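Local coordinates for putative lipoprotein (Bacteroides thetaiotaomicron, PDB 4Q1Z), which is of unknown function but is a putative two-domain lipoprotein of the DUF4876 family, at residues Y172-N184 against M240-I254. Residues are numbered along the deposited sequence; the frame is centred on the assembly and turned at random.
Sequences YAYGERVWKFPGN and MQHVFYQGKAEMGSI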
ATOM      1  N   TYR A 172      -6.937 -17.865   6.317  1.00 52.34           N
ATOM      2  CA  TYR A 172      -6.246 -17.661   5.044  1.00 50.03           C
ATOM      3  C   TYR A 172      -7.088 -17.108   3.900  1.00 52.81           C
ATOM      4  O   TYR A 172      -8.313 -17.290   3.839  1.00 54.26           O
ATOM      5  CB  TYR A 172      -5.673 -19.006   4.528  1.00 49.97           C
ATOM      6  CG  TYR A 172      -4.879 -19.822   5.520  1.00 51.46           C
ATOM      7  CD1 TYR A 172      -3.514 -19.620   5.685  1.00 53.48           C
ATOM      8  CD2 TYR A 172      -5.474 -20.860   6.232  1.00 53.02           C
ATOM      9  CE1 TYR A 172      -2.771 -20.388   6.583  1.00 55.55           C
ATOM     10  CE2 TYR A 172      -4.748 -21.620   7.151  1.00 54.93           C
ATOM     11  CZ  TYR A 172      -3.390 -21.393   7.309  1.00 62.15           C
ATOM     12  OH  TYR A 172      -2.657 -22.176   8.168  1.00 61.92           O
ATOM     13  N   ALA A 173      -6.361 -16.470   2.965  1.00 44.97           N
ATOM     14  CA  ALA A 173      -6.717 -16.044   1.628  1.00 42.88           C
ATOM     15  C   ALA A 173      -6.060 -17.107   0.709  1.00 48.24           C
ATOM     16  O   ALA A 173      -5.098 -17.761   1.127  1.00 48.15           O
ATOM     17  CB  ALA A 173      -6.196 -14.637   1.359  1.00 42.34           C
ATOM     18  N   TYR A 174      -6.609 -17.361  -0.471  1.00 45.26           N
ATOM     19  CA  TYR A 174      -6.091 -18.439  -1.315  1.00 45.06           C
ATOM     20  C   TYR A 174      -5.564 -17.895  -2.637  1.00 45.64           C
ATOM     21  O   TYR A 174      -6.329 -17.378  -3.444  1.00 43.67           O
ATOM     22  CB  TYR A 174      -7.187 -19.499  -1.498  1.00 46.47           C
ATOM     23  CG  TYR A 174      -7.550 -20.144  -0.174  1.00 47.14           C
ATOM     24  CD1 TYR A 174      -8.492 -19.563   0.676  1.00 49.33           C
ATOM     25  CD2 TYR A 174      -6.924 -21.313   0.250  1.00 47.12           C
ATOM     26  CE1 TYR A 174      -8.774 -20.110   1.925  1.00 50.13           C
ATOM     27  CE2 TYR A 174      -7.199 -21.869   1.497  1.00 48.82           C
ATOM     28  CZ  TYR A 174      -8.142 -21.279   2.321  1.00 56.51           C
ATOM     29  OH  TYR A 174      -8.450 -21.856   3.527  1.00 56.98           O
ATOM     30  N   GLY A 175      -4.241 -17.955  -2.788  1.00 41.96           N
ATOM     31  CA  GLY A 175      -3.520 -17.401  -3.931  1.00 41.03           C
ATOM     32  C   GLY A 175      -3.428 -18.307  -5.136  1.00 46.23           C
ATOM     33  O   GLY A 175      -3.148 -19.510  -5.008  1.00 45.77           O
ATOM     34  N   GLU A 176      -3.668 -17.703  -6.317  1.00 42.57           N
ATOM     35  CA  GLU A 176      -3.588 -18.321  -7.629  1.00 41.95           C
ATOM     36  C   GLU A 176      -2.098 -18.402  -8.022  1.00 47.87           C
ATOM     37  O   GLU A 176      -1.579 -19.505  -8.267  1.00 45.20           O
ATOM     38  CB  GLU A 176      -4.409 -17.514  -8.638  1.00 42.76           C
ATOM     39  CG  GLU A 176      -4.534 -18.181  -9.995  1.00 58.61           C
ATOM     40  CD  GLU A 176      -4.946 -17.229 -11.094  1.00 83.78           C
ATOM     41  OE1 GLU A 176      -6.164 -16.971 -11.219  1.00 64.79           O
ATOM     42  OE2 GLU A 176      -4.052 -16.717 -11.810  1.00 86.76           O
ATOM     43  N   ARG A 177      -1.413 -17.216  -8.042  1.00 46.35           N
ATOM     44  CA  ARG A 177       0.026 -17.049  -8.319  1.00 45.63           C
ATOM     45  C   ARG A 177       0.646 -16.114  -7.263  1.00 46.29           C
ATOM     46  O   ARG A 177      -0.000 -15.169  -6.818  1.00 45.99           O
ATOM     47  CB  ARG A 177       0.300 -16.544  -9.753  1.00 44.21           C
ATOM     48  CG  ARG A 177       1.729 -16.849 -10.197  1.00 45.40           C
ATOM     49  CD  ARG A 177       2.085 -16.266 -11.543  1.00 47.11           C
ATOM     50  NE  ARG A 177       1.262 -16.793 -12.638  1.00 50.01           N
ATOM     51  CZ  ARG A 177       1.598 -17.825 -13.412  1.00 59.09           C
ATOM     52  NH1 ARG A 177       2.737 -18.475 -13.208  1.00 41.64           N
ATOM     53  NH2 ARG A 177       0.790 -18.221 -14.384  1.00 44.21           N
ATOM     54  N   VAL A 178       1.864 -16.436  -6.821  1.00 41.80           N
ATOM     55  CA  VAL A 178       2.637 -15.716  -5.786  1.00 40.66           C
ATOM     56  C   VAL A 178       4.024 -15.358  -6.356  1.00 46.19           C
ATOM     57  O   VAL A 178       4.677 -16.186  -6.998  1.00 46.05           O
ATOM     58  CB  VAL A 178       2.785 -16.518  -4.439  1.00 42.85           C
ATOM     59  CG1 VAL A 178       3.334 -15.631  -3.327  1.00 42.11           C
ATOM     60  CG2 VAL A 178       1.474 -17.202  -4.006  1.00 41.67           C
ATOM     61  N   TRP A 179       4.421 -14.106  -6.161  1.00 43.35           N
ATOM     62  CA  TRP A 179       5.715 -13.532  -6.514  1.00 43.25           C
ATOM     63  C   TRP A 179       6.310 -12.930  -5.257  1.00 48.63           C
ATOM     64  O   TRP A 179       5.591 -12.714  -4.275  1.00 47.09           O
ATOM     65  CB  TRP A 179       5.586 -12.432  -7.599  1.00 40.70           C
ATOM     66  CG  TRP A 179       4.944 -12.846  -8.882  1.00 40.54           C
ATOM     67  CD1 TRP A 179       3.604 -12.864  -9.163  1.00 42.65           C
ATOM     68  CD2 TRP A 179       5.617 -13.190 -10.103  1.00 40.28           C
ATOM     69  NE1 TRP A 179       3.403 -13.282 -10.459  1.00 41.62           N
ATOM     70  CE2 TRP A 179       4.625 -13.436 -11.075  1.00 43.59           C
ATOM     71  CE3 TRP A 179       6.970 -13.317 -10.472  1.00 42.08           C
ATOM     72  CZ2 TRP A 179       4.946 -13.762 -12.407  1.00 43.57           C
ATOM     73  CZ3 TRP A 179       7.283 -13.711 -11.769  1.00 43.27           C
ATOM     74  CH2 TRP A 179       6.276 -13.917 -12.722  1.00 43.75           C
ATOM     75  N   LYS A 180       7.610 -12.633  -5.289  1.00 47.87           N
ATOM     76  CA  LYS A 180       8.271 -11.913  -4.203  1.00 47.72           C
ATOM     77  C   LYS A 180       9.287 -10.946  -4.775  1.00 51.51           C
ATOM     78  O   LYS A 180       9.751 -11.098  -5.906  1.00 52.40           O
ATOM     79  CB  LYS A 180       8.891 -12.831  -3.123  1.00 49.69           C
ATOM     80  CG  LYS A 180      10.184 -13.544  -3.462  1.00 53.86           C
ATOM     81  CD  LYS A 180      10.648 -14.296  -2.232  1.00 57.95           C
ATOM     82  CE  LYS A 180      11.749 -15.267  -2.540  1.00 80.73           C
ATOM     83  NZ  LYS A 180      12.257 -15.916  -1.303  1.00 96.53           N
ATOM     84  N   PHE A 181       9.614  -9.936  -4.003  1.00 47.67           N
ATOM     85  CA  PHE A 181      10.645  -9.008  -4.407  1.00 46.59           C
ATOM     86  C   PHE A 181      11.983  -9.702  -4.192  1.00 54.56           C
ATOM     87  O   PHE A 181      12.144 -10.385  -3.168  1.00 54.02           O
ATOM     88  CB  PHE A 181      10.559  -7.703  -3.580  1.00 45.69           C
ATOM     89  CG  PHE A 181       9.442  -6.761  -3.970  1.00 45.60           C
ATOM     90  CD1 PHE A 181       9.636  -5.788  -4.944  1.00 46.63           C
ATOM     91  CD2 PHE A 181       8.205  -6.814  -3.327  1.00 48.06           C
ATOM     92  CE1 PHE A 181       8.615  -4.898  -5.284  1.00 45.90           C
ATOM     93  CE2 PHE A 181       7.185  -5.899  -3.650  1.00 49.11           C
ATOM     94  CZ  PHE A 181       7.393  -4.967  -4.645  1.00 46.27           C
ATOM     95  N   PRO A 182      12.971  -9.537  -5.108  1.00 53.56           N
ATOM     96  CA  PRO A 182      14.328 -10.059  -4.820  1.00 53.80           C
ATOM     97  C   PRO A 182      15.014  -9.216  -3.712  1.00 58.02           C
ATOM     98  O   PRO A 182      14.384  -8.328  -3.123  1.00 57.53           O
ATOM     99  CB  PRO A 182      15.035  -9.934  -6.174  1.00 55.63           C
ATOM    100  CG  PRO A 182      14.356  -8.813  -6.861  1.00 59.31           C
ATOM    101  CD  PRO A 182      12.940  -8.764  -6.371  1.00 54.45           C
ATOM    102  N   GLY A 183      16.286  -9.483  -3.433  1.00 55.86           N
ATOM    103  CA  GLY A 183      17.032  -8.737  -2.420  1.00 56.49           C
ATOM    104  C   GLY A 183      17.360  -9.518  -1.165  1.00 62.34           C
ATOM    105  O   GLY A 183      16.557 -10.334  -0.698  1.00 61.28           O
ATOM    106  N   ASN A 184      18.550  -9.245  -0.603  1.00 61.73           N
ATOM    107  CA  ASN A 184      19.137  -9.897   0.579  1.00 63.30           C
ATOM    108  C   ASN A 184      18.464  -9.465   1.899  1.00 67.26           C
ATOM    109  O   ASN A 184      18.595 -10.165   2.905  1.00 68.28           O
ATOM    110  CB  ASN A 184      20.668  -9.616   0.650  1.00 68.12           C
ATOM    111  CG  ASN A 184      21.065  -8.237   1.192  1.00105.65           C
ATOM    112  OD1 ASN A 184      20.495  -7.189   0.843  1.00 96.59           O
ATOM    113  ND2 ASN A 184      22.064  -8.207   2.065  1.00106.16           N
HETATM  114  N   MSE A 240      10.624  -9.569 -10.726  1.00 44.12           N
HETATM  115  CA  MSE A 240      10.009 -10.157  -9.549  1.00 40.31           C
HETATM  116  C   MSE A 240      10.399 -11.650  -9.514  1.00 47.71           C
HETATM  117  O   MSE A 240      10.567 -12.268 -10.588  1.00 47.25           O
HETATM  118  CB  MSE A 240       8.462  -9.989  -9.616  1.00 39.09           C
HETATM  119  CG  MSE A 240       7.986  -8.544  -9.479  1.00 41.08           C
HETATM  120 SE   MSE A 240       8.441  -7.715  -7.779  0.75 43.34          SE
HETATM  121  CE  MSE A 240       7.179  -8.704  -6.684  1.00 39.24           C
ATOM    122  N   GLN A 241      10.573 -12.218  -8.314  1.00 45.35           N
ATOM    123  CA  GLN A 241      10.900 -13.645  -8.192  1.00 46.84           C
ATOM    124  C   GLN A 241       9.607 -14.481  -8.178  1.00 52.43           C
ATOM    125  O   GLN A 241       8.705 -14.206  -7.370  1.00 51.56           O
ATOM    126  CB  GLN A 241      11.694 -13.914  -6.917  1.00 48.92           C
ATOM    127  CG  GLN A 241      13.206 -13.869  -7.042  1.00 74.88           C
ATOM    128  CD  GLN A 241      13.808 -14.287  -5.717  1.00105.94           C
ATOM    129  OE1 GLN A 241      14.196 -13.456  -4.890  1.00100.59           O
ATOM    130  NE2 GLN A 241      13.818 -15.591  -5.441  1.00106.38           N
ATOM    131  N   HIS A 242       9.494 -15.475  -9.080  1.00 48.64           N
ATOM    132  CA  HIS A 242       8.310 -16.335  -9.098  1.00 47.14           C
ATOM    133  C   HIS A 242       8.374 -17.294  -7.911  1.00 51.93           C
ATOM    134  O   HIS A 242       9.447 -17.863  -7.636  1.00 54.30           O
ATOM    135  CB  HIS A 242       8.185 -17.100 -10.418  1.00 47.53           C
ATOM    136  CG  HIS A 242       6.865 -17.799 -10.568  1.00 49.47           C
ATOM    137  ND1 HIS A 242       6.734 -19.156 -10.316  1.00 50.80           N
ATOM    138  CD2 HIS A 242       5.651 -17.291 -10.869  1.00 49.12           C
ATOM    139  CE1 HIS A 242       5.458 -19.431 -10.522  1.00 49.20           C
ATOM    140  NE2 HIS A 242       4.775 -18.346 -10.873  1.00 48.96           N
ATOM    141  N   VAL A 243       7.241 -17.433  -7.184  1.00 45.51           N
ATOM    142  CA  VAL A 243       7.158 -18.249  -5.981  1.00 44.88           C
ATOM    143  C   VAL A 243       6.258 -19.473  -6.170  1.00 49.55           C
ATOM    144  O   VAL A 243       6.697 -20.579  -5.854  1.00 51.11           O
ATOM    145  CB  VAL A 243       6.730 -17.423  -4.732  1.00 46.72           C
ATOM    146  CG1 VAL A 243       6.510 -18.320  -3.517  1.00 45.98           C
ATOM    147  CG2 VAL A 243       7.760 -16.346  -4.408  1.00 46.73           C
ATOM    148  N   PHE A 244       5.000 -19.283  -6.589  1.00 43.85           N
ATOM    149  CA  PHE A 244       4.051 -20.379  -6.655  1.00 43.16           C
ATOM    150  C   PHE A 244       3.026 -20.203  -7.738  1.00 46.61           C
ATOM    151  O   PHE A 244       2.490 -19.122  -7.924  1.00 46.29           O
ATOM    152  CB  PHE A 244       3.315 -20.498  -5.290  1.00 45.02           C
ATOM    153  CG  PHE A 244       2.140 -21.461  -5.212  1.00 46.32           C
ATOM    154  CD1 PHE A 244       0.888 -21.107  -5.717  1.00 47.85           C
ATOM    155  CD2 PHE A 244       2.262 -22.682  -4.559  1.00 47.35           C
ATOM    156  CE1 PHE A 244      -0.190 -21.990  -5.626  1.00 48.33           C
ATOM    157  CE2 PHE A 244       1.167 -23.536  -4.422  1.00 48.79           C
ATOM    158  CZ  PHE A 244      -0.037 -23.201  -4.983  1.00 46.45           C
ATOM    159  N   TYR A 245       2.715 -21.306  -8.409  1.00 44.63           N
ATOM    160  CA  TYR A 245       1.672 -21.444  -9.416  1.00 44.51           C
ATOM    161  C   TYR A 245       1.368 -22.902  -9.502  1.00 48.85           C
ATOM    162  O   TYR A 245       2.290 -23.694  -9.660  1.00 49.00           O
ATOM    163  CB  TYR A 245       2.039 -20.841 -10.782  1.00 45.94           C
ATOM    164  CG  TYR A 245       0.884 -20.858 -11.760  1.00 48.03           C
ATOM    165  CD1 TYR A 245      -0.271 -20.117 -11.518  1.00 48.40           C
ATOM    166  CD2 TYR A 245       0.934 -21.635 -12.919  1.00 50.51           C
ATOM    167  CE1 TYR A 245      -1.352 -20.145 -12.403  1.00 46.70           C
ATOM    168  CE2 TYR A 245      -0.146 -21.674 -13.811  1.00 51.93           C
ATOM    169  CZ  TYR A 245      -1.281 -20.911 -13.554  1.00 59.01           C
ATOM    170  OH  TYR A 245      -2.348 -20.908 -14.430  1.00 61.60           O
ATOM    171  N   GLN A 246       0.095 -23.253  -9.258  1.00 45.13           N
ATOM    172  CA  GLN A 246      -0.489 -24.589  -9.309  1.00 46.64           C
ATOM    173  C   GLN A 246       0.348 -25.668  -8.559  1.00 54.58           C
ATOM    174  O   GLN A 246       0.601 -26.763  -9.079  1.00 57.35           O
ATOM    175  CB  GLN A 246      -0.762 -24.980 -10.775  1.00 47.65           C
ATOM    176  CG  GLN A 246      -1.918 -24.161 -11.336  1.00 60.73           C
ATOM    177  CD  GLN A 246      -2.291 -24.467 -12.757  1.00 71.00           C
ATOM    178  OE1 GLN A 246      -1.622 -25.225 -13.468  1.00 61.08           O
ATOM    179  NE2 GLN A 246      -3.407 -23.888 -13.184  1.00 59.69           N
ATOM    180  N   GLY A 247       0.732 -25.343  -7.330  1.00 50.05           N
ATOM    181  CA  GLY A 247       1.510 -26.217  -6.454  1.00 50.74           C
ATOM    182  C   GLY A 247       3.008 -26.260  -6.705  1.00 55.66           C
ATOM    183  O   GLY A 247       3.721 -26.956  -5.987  1.00 56.38           O
ATOM    184  N   LYS A 248       3.499 -25.536  -7.721  1.00 52.63           N
ATOM    185  CA  LYS A 248       4.904 -25.571  -8.129  1.00 53.11           C
ATOM    186  C   LYS A 248       5.602 -24.205  -8.024  1.00 55.98           C
ATOM    187  O   LYS A 248       4.945 -23.165  -8.014  1.00 54.28           O
ATOM    188  CB  LYS A 248       4.997 -26.093  -9.578  1.00 56.20           C
ATOM    189  CG  LYS A 248       4.802 -27.600  -9.717  1.00 68.30           C
ATOM    190  CD  LYS A 248       4.796 -27.987 -11.186  1.00 89.42           C
ATOM    191  CE  LYS A 248       5.324 -29.380 -11.455  1.00110.25           C
ATOM    192  NZ  LYS A 248       5.538 -29.621 -12.911  1.00118.36           N
ATOM    193  N   ALA A 249       6.946 -24.236  -7.954  1.00 53.18           N
ATOM    194  CA  ALA A 249       7.839 -23.072  -7.900  1.00 52.40           C
ATOM    195  C   ALA A 249       8.079 -22.472  -9.299  1.00 55.63           C
ATOM    196  O   ALA A 249       8.344 -21.280  -9.422  1.00 54.68           O
ATOM    197  CB  ALA A 249       9.164 -23.476  -7.283  1.00 53.75           C
ATOM    198  N   GLU A 250       7.994 -23.314 -10.340  1.00 53.33           N
ATOM    199  CA  GLU A 250       8.182 -22.953 -11.752  1.00 52.66           C
ATOM    200  C   GLU A 250       7.056 -22.074 -12.247  1.00 53.57           C
ATOM    201  O   GLU A 250       5.907 -22.216 -11.795  1.00 54.11           O
ATOM    202  CB  GLU A 250       8.266 -24.206 -12.658  1.00 54.94           C
ATOM    203  CG  GLU A 250       9.422 -25.140 -12.349  1.00 66.98           C
ATOM    204  CD  GLU A 250       9.224 -26.017 -11.128  1.00 94.70           C
ATOM    205  OE1 GLU A 250       8.093 -26.523 -10.937  1.00 82.99           O
ATOM    206  OE2 GLU A 250      10.186 -26.156 -10.337  1.00 95.80           O
HETATM  207  N   MSE A 251       7.384 -21.205 -13.220  1.00 47.07           N
HETATM  208  CA  MSE A 251       6.466 -20.267 -13.865  1.00 45.42           C
HETATM  209  C   MSE A 251       5.414 -20.985 -14.701  1.00 55.12           C
HETATM  210  O   MSE A 251       4.257 -20.547 -14.746  1.00 55.39           O
HETATM  211  CB  MSE A 251       7.231 -19.291 -14.742  1.00 46.39           C
HETATM  212  CG  MSE A 251       8.117 -18.366 -13.957  1.00 51.42           C
HETATM  213 SE   MSE A 251       8.898 -17.039 -15.123  0.75 57.02          SE
HETATM  214  CE  MSE A 251       9.556 -15.905 -13.783  1.00 53.69           C
ATOM    215  N   GLY A 252       5.819 -22.062 -15.367  1.00 54.90           N
ATOM    216  CA  GLY A 252       4.908 -22.837 -16.201  1.00 55.47           C
ATOM    217  C   GLY A 252       4.720 -22.295 -17.599  1.00 61.30           C
ATOM    218  O   GLY A 252       5.509 -21.480 -18.089  1.00 61.22           O
ATOM    219  N   SER A 253       3.639 -22.739 -18.232  1.00 60.00           N
ATOM    220  CA  SER A 253       3.323 -22.486 -19.634  1.00 60.52           C
ATOM    221  C   SER A 253       2.747 -21.092 -19.940  1.00 62.17           C
ATOM    222  O   SER A 253       2.948 -20.615 -21.061  1.00 62.42           O
ATOM    223  CB  SER A 253       2.363 -23.557 -20.146  1.00 65.44           C
ATOM    224  OG  SER A 253       1.153 -23.559 -19.405  1.00 80.76           O
ATOM    225  N   ILE A 254       2.027 -20.459 -18.989  1.00 56.84           N
ATOM    226  CA  ILE A 254       1.403 -19.143 -19.206  1.00 55.56           C
ATOM    227  C   ILE A 254       2.491 -18.118 -19.633  1.00 56.67           C
ATOM    228  O   ILE A 254       3.555 -18.060 -19.007  1.00 55.28           O
ATOM    229  CB  ILE A 254       0.576 -18.690 -17.971  1.00 58.21           C
ATOM    230  CG1 ILE A 254      -0.381 -19.814 -17.454  1.00 58.38           C
ATOM    231  CG2 ILE A 254      -0.185 -17.367 -18.204  1.00 58.48           C
ATOM    232  CD1 ILE A 254      -1.652 -20.162 -18.259  1.00 57.56           C
TER
HETATM  233  O   HOH W   1      -2.430 -21.865  -8.724  1.00 44.51           O
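The guanidinium of Arg-177 lies flat over one face of the Tyr-245 ring, the planes 12° apart, a stacked cation-pi pair with CZ over the ring; Gln-246 CG covers the ring's other face. A chi1 of -159° turns CG away from the backbone nitrogen, and a bend at chi3 then carries NH1 to two acceptors lying near the guanidinium plane. One is Met-251 O, met on a lone pair at 3.0 Å from NH1. The other is His-242 NE2, 3.1 Å from Arg-177 NH1, although the donor stands 38° out of the imidazole plane. The second imidazole nitrogen, ND1, donates almost in its ring plane to Ala-249 O at 2.8 Å, standing above the plane of that carbonyl, so both ring nitrogens of His-242 are engaged and the imidazole is held against rotation; its edge points into the face of Trp-179, a T-shaped pair. Replacing Arg-177 by an alanine is likely to bare the Tyr-245 face and leave His-242 NE2 and Met-251 O without the NH1 that serves both.

Strands 177-180 and 241-245 are antiparallel neighbours in a mixed sheet, with strand 148-152 beyond 177-180. A classic beta bulge interrupts their pairing: Val-243 N and Phe-244 N both donate to Val-178 O from the same face of its carbonyl plane. Past the bulge, Lys-180 and Gln-241 exchange two backbone bonds. Selenomethionine Met-240, folded back at chi2 and chi3, lays SE and CE over one face of Phe-181, SE 3.9 Å from the ring centroid; Phe-223 meets the same phenylalanine edge-to-face. The chemistry thus changes from a Met-aromatic contact beyond the last paired residues to a cation whose NH1 gives one N-H to His-242 and another to Met-251, bringing the following loop to strand 177-180.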